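Local coordinates for mandelate racemase/muconate lactonizing protein (Alicyclobacillus acidocaldarius LAA1, PDB 3QLD) that is of unknown function but belongs to the mandelate racemase/muconate lactonizing family of the enolase superfamily, whose members join a capping domain to a TIM-like barrel, at residues V157-A160 against V161-F165; A195-N198 against G199-R202. One frame throughout, in Å; residues are numbered along the deposited sequence.

From the N terminus the chain runs through the antiparallel sheet of the capping domain and enters the barrel with strand 137-144. Interaction 1 closes a short turn at the C-terminal end of helix 150-162, where the chain bends into strand 167-171; it belongs to the beta-alpha-beta unit of those two strands and the helix. After helix 178-187 the chain forms strand 192-196, and interaction 2 closes the turn at its exit, joining the strand to the loop that leads to helix 206-211. The two are in series, neither nesting nor crossing. The centres of interactions 1 and 2 lie about 24 Å apart, and the nearest atoms of interactions 1 and 2 are about 12 Å apart.

Interaction 1 (V157-A160 against V161-F165)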
loop_
_atom_site.group_PDB
_atom_site.type_symbol
_atom_site.label_atom_id
_atom_site.label_comp_id
_atom_site.label_asym_id
_atom_site.label_seq_id
_atom_site.Cartn_x
_atom_site.Cartn_y
_atom_site.Cartn_z
ATOM N N VAL A 157 22.393 -26.640 -9.423
ATOM C CA VAL A 157 21.415 -27.205 -10.393
ATOM C C VAL A 157 21.313 -28.742 -10.412
ATOM O O VAL A 157 20.224 -29.331 -10.345
ATOM C CB VAL A 157 21.701 -26.758 -11.813
ATOM C CG1 VAL A 157 20.512 -27.150 -12.717
ATOM C CG2 VAL A 157 22.003 -25.179 -11.874
ATOM N N ASP A 158 22.447 -29.378 -10.549
ATOM C CA ASP A 158 22.546 -30.854 -10.442
ATOM C C ASP A 158 21.881 -31.390 -9.178
ATOM O O ASP A 158 21.062 -32.325 -9.256
ATOM C CB ASP A 158 24.023 -31.246 -10.445
ATOM C CG ASP A 158 24.677 -31.024 -11.798
ATOM O OD1 ASP A 158 23.957 -30.808 -12.805
ATOM O OD2 ASP A 158 25.931 -31.092 -11.887
ATOM N N ALA A 159 22.175 -30.731 -8.037
ATOM C CA ALA A 159 21.639 -31.119 -6.725
ATOM C C ALA A 159 20.130 -30.997 -6.708
ATOM O O ALA A 159 19.445 -31.918 -6.238
ATOM C CB ALA A 159 22.270 -30.291 -5.608
ATOM N N ALA A 160 19.598 -29.910 -7.298
ATOM C CA ALA A 160 18.147 -29.770 -7.379
ATOM C C ALA A 160 17.567 -30.846 -8.268
ATOM O O ALA A 160 16.499 -31.400 -8.005
ATOM C CB ALA A 160 17.751 -28.361 -7.906
ATOM N N VAL A 161 18.230 -31.082 -9.376
ATOM C CA VAL A 161 17.674 -32.022 -10.355
ATOM C C VAL A 161 17.688 -33.461 -9.750
ATOM O O VAL A 161 16.693 -34.189 -9.859
ATOM C CB VAL A 161 18.437 -31.998 -11.686
ATOM C CG1 VAL A 161 17.900 -33.099 -12.651
ATOM C CG2 VAL A 161 18.318 -30.627 -12.328
ATOM N N GLU A 162 18.789 -33.793 -9.069
ATOM C CA GLU A 162 18.982 -35.124 -8.492
ATOM C C GLU A 162 17.827 -35.372 -7.545
ATOM O O GLU A 162 17.435 -36.531 -7.315
ATOM C CB GLU A 162 20.323 -35.217 -7.767
ATOM C CG GLU A 162 21.537 -35.382 -8.697
ATOM C CD GLU A 162 22.886 -35.012 -8.045
ATOM O OE1 GLU A 162 22.942 -34.741 -6.812
ATOM O OE2 GLU A 162 23.916 -34.997 -8.774
ATOM N N GLN A 163 17.221 -34.285 -7.049
ATOM C CA GLN A 163 16.200 -34.404 -5.995
ATOM C C GLN A 163 14.800 -34.465 -6.562
ATOM O O GLN A 163 13.837 -34.676 -5.834
ATOM C CB GLN A 163 16.354 -33.280 -4.992
ATOM C CG GLN A 163 17.678 -33.357 -4.243
ATOM C CD GLN A 163 17.897 -32.183 -3.344
ATOM O OE1 GLN A 163 17.192 -32.021 -2.353
ATOM N NE2 GLN A 163 18.879 -31.347 -3.674
ATOM N N GLY A 164 14.704 -34.289 -7.880
ATOM C CA GLY A 164 13.461 -34.403 -8.626
ATOM C C GLY A 164 12.656 -33.133 -8.923
ATOM O O GLY A 164 11.533 -33.220 -9.474
ATOM N N PHE A 165 13.199 -31.966 -8.546
ATOM C CA PHE A 165 12.458 -30.686 -8.721
ATOM C C PHE A 165 12.244 -30.513 -10.199
ATOM O O PHE A 165 13.180 -30.730 -10.975
ATOM C CB PHE A 165 13.296 -29.514 -8.248
ATOM C CG PHE A 165 13.373 -29.382 -6.764
ATOM C CD1 PHE A 165 12.329 -28.779 -6.045
ATOM C CD2 PHE A 165 14.503 -29.840 -6.076
ATOM C CE1 PHE A 165 12.409 -28.678 -4.638
ATOM C CE2 PHE A 165 14.588 -29.713 -4.677
ATOM C CZ PHE A 165 13.513 -29.110 -3.965
#
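Q163 folds its side chain back over the last helical turn: its NE2 donates to A159 O at 2.7 Å, from above the carbonyl plane (71° out of it) and so missing the lone pairs. With CG set beside the backbone N (chi1 -64°) and the rest of the chain extended, the amide lies along that turn. Next to it, the F165 ring turns an edge to A160, its CD2 3.2 Å from A160 O and 4.0 Å from A160 CB. Both contacts belong to a helix C-terminus closed by a Schellman motif, in which G164, at a phi of 95°, reverses the backbone. G164 N bonds to V161 O at 2.8 Å, and F165 N makes a weak bond of 3.4 Å to A160 O. Regular helical bonds precede this end, V161 N to V157 O at 2.8 Å and E162 N to D158 O at 2.7 Å, while the side chains of V157 and V161 lie alongside each other. Farther out, both valines pack on Y188, and D158 OD1 takes a salt bridge from R187 and a hydrogen bond with Y188 OH. F165 rests on V140 and A142 of strand 137-144 and meets F342 edge-to-face.

Interaction 2 (A195-N198 against G199-R202); sequences ADAN and GSYR
S200 turns its hydroxyl between its backbone N and carbonyl carbon (chi1 72°), and this rotation brings OG to 2.8 Å from A197 O, in the carbonyl plane and on a lone pair. Y201 sets CG beside its backbone N (chi1 -63°), swinging its ring back until the edge meets the A197 methyl, with CE2 3.6 Å from A197 CB. A197 O is gripped twice, for S200 N also donates to it at 3.1 Å, from above the carbonyl plane. That backbone bond closes a type I' beta turn from A197 to S200, whose middle residues, N198 and G199, both have positive phi. Overlapping its first half, D196 OD1 accepts from N198 N at 3.0 Å, approached from above the carboxylate plane, an Asx turn that ties the strand end to the bend. R202 NH1 curls back to donate to G199 O and Y201 O, each at 2.9 Å. The turn follows the C-terminal end of barrel strand 192-196, on the side where enolase superfamily barrels carry their active sites. There D196 OD2 forms a salt bridge with K171 of adjacent strand 167-171, while Y201 hydrogen-bonds D177 through OH and packs on V208 and L209 of helix 206-211.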
loop_
_atom_site.group_PDB
_atom_site.type_symbol
_atom_site.label_atom_id
_atom_site.label_comp_id
_atom_site.label_asym_id
_atom_site.label_seq_id
_atom_site.Cartn_x
_atom_site.Cartn_y
_atom_site.Cartn_z
ATOM N N ALA A 195 13.687 -17.457 -14.631
ATOM C CA ALA A 195 14.711 -16.566 -14.096
ATOM C C ALA A 195 14.043 -15.487 -13.226
ATOM O O ALA A 195 12.922 -15.070 -13.510
ATOM C CB ALA A 195 15.558 -15.893 -15.187
ATOM N N ASP A 196 14.739 -15.069 -12.164
ATOM C CA ASP A 196 14.141 -14.055 -11.310
ATOM C C ASP A 196 15.126 -12.913 -11.180
ATOM O O ASP A 196 16.228 -13.062 -10.683
ATOM C CB ASP A 196 13.732 -14.667 -9.974
ATOM C CG ASP A 196 13.291 -13.622 -8.965
ATOM O OD1 ASP A 196 13.035 -12.430 -9.315
ATOM O OD2 ASP A 196 13.147 -14.037 -7.816
ATOM N N ALA A 197 14.736 -11.773 -11.717
ATOM C CA ALA A 197 15.617 -10.633 -11.777
ATOM C C ALA A 197 15.545 -9.740 -10.533
ATOM O O ALA A 197 16.424 -8.874 -10.380
ATOM C CB ALA A 197 15.313 -9.781 -13.029
ATOM N N ASN A 198 14.501 -9.893 -9.718
ATOM C CA ASN A 198 14.257 -9.050 -8.515
ATOM C C ASN A 198 14.462 -7.551 -8.822
ATOM O O ASN A 198 15.160 -6.852 -8.081
ATOM C CB ASN A 198 15.264 -9.467 -7.428
ATOM C CG ASN A 198 14.839 -8.997 -6.026
ATOM O OD1 ASN A 198 13.628 -8.871 -5.713
ATOM N ND2 ASN A 198 15.845 -8.761 -5.164
ATOM N N GLY A 199 13.951 -7.056 -9.942
ATOM C CA GLY A 199 14.024 -5.608 -10.258
ATOM C C GLY A 199 15.378 -4.981 -10.544
ATOM O O GLY A 199 15.542 -3.746 -10.483
ATOM N N SER A 200 16.331 -5.801 -10.957
ATOM C CA SER A 200 17.680 -5.423 -11.072
ATOM C C SER A 200 17.993 -4.804 -12.433
ATOM O O SER A 200 19.062 -4.255 -12.617
ATOM C CB SER A 200 18.560 -6.659 -10.737
ATOM O OG SER A 200 18.535 -7.663 -11.757
ATOM N N TYR A 201 17.071 -4.936 -13.420
ATOM C CA TYR A 201 17.270 -4.336 -14.750
ATOM C C TYR A 201 16.574 -2.948 -14.872
ATOM O O TYR A 201 15.638 -2.592 -14.110
ATOM C CB TYR A 201 16.795 -5.259 -15.887
ATOM C CG TYR A 201 17.601 -6.546 -15.919
ATOM C CD1 TYR A 201 18.679 -6.704 -16.819
ATOM C CD2 TYR A 201 17.352 -7.534 -15.001
ATOM C CE1 TYR A 201 19.450 -7.929 -16.865
ATOM C CE2 TYR A 201 18.125 -8.771 -15.000
ATOM C CZ TYR A 201 19.180 -8.927 -15.910
ATOM O OH TYR A 201 19.891 -10.108 -15.835
ATOM N N ARG A 202 17.021 -2.214 -15.877
ATOM C CA ARG A 202 16.499 -0.903 -16.230
ATOM C C ARG A 202 16.179 -0.914 -17.717
ATOM O O ARG A 202 16.649 -1.787 -18.457
ATOM C CB ARG A 202 17.584 0.148 -15.947
ATOM C CG ARG A 202 17.942 0.284 -14.448
ATOM C CD ARG A 202 16.740 0.683 -13.569
ATOM N NE ARG A 202 17.158 0.740 -12.168
ATOM C CZ ARG A 202 17.238 -0.286 -11.335
ATOM N NH1 ARG A 202 16.879 -1.523 -11.711
ATOM N NH2 ARG A 202 17.674 -0.070 -10.099
#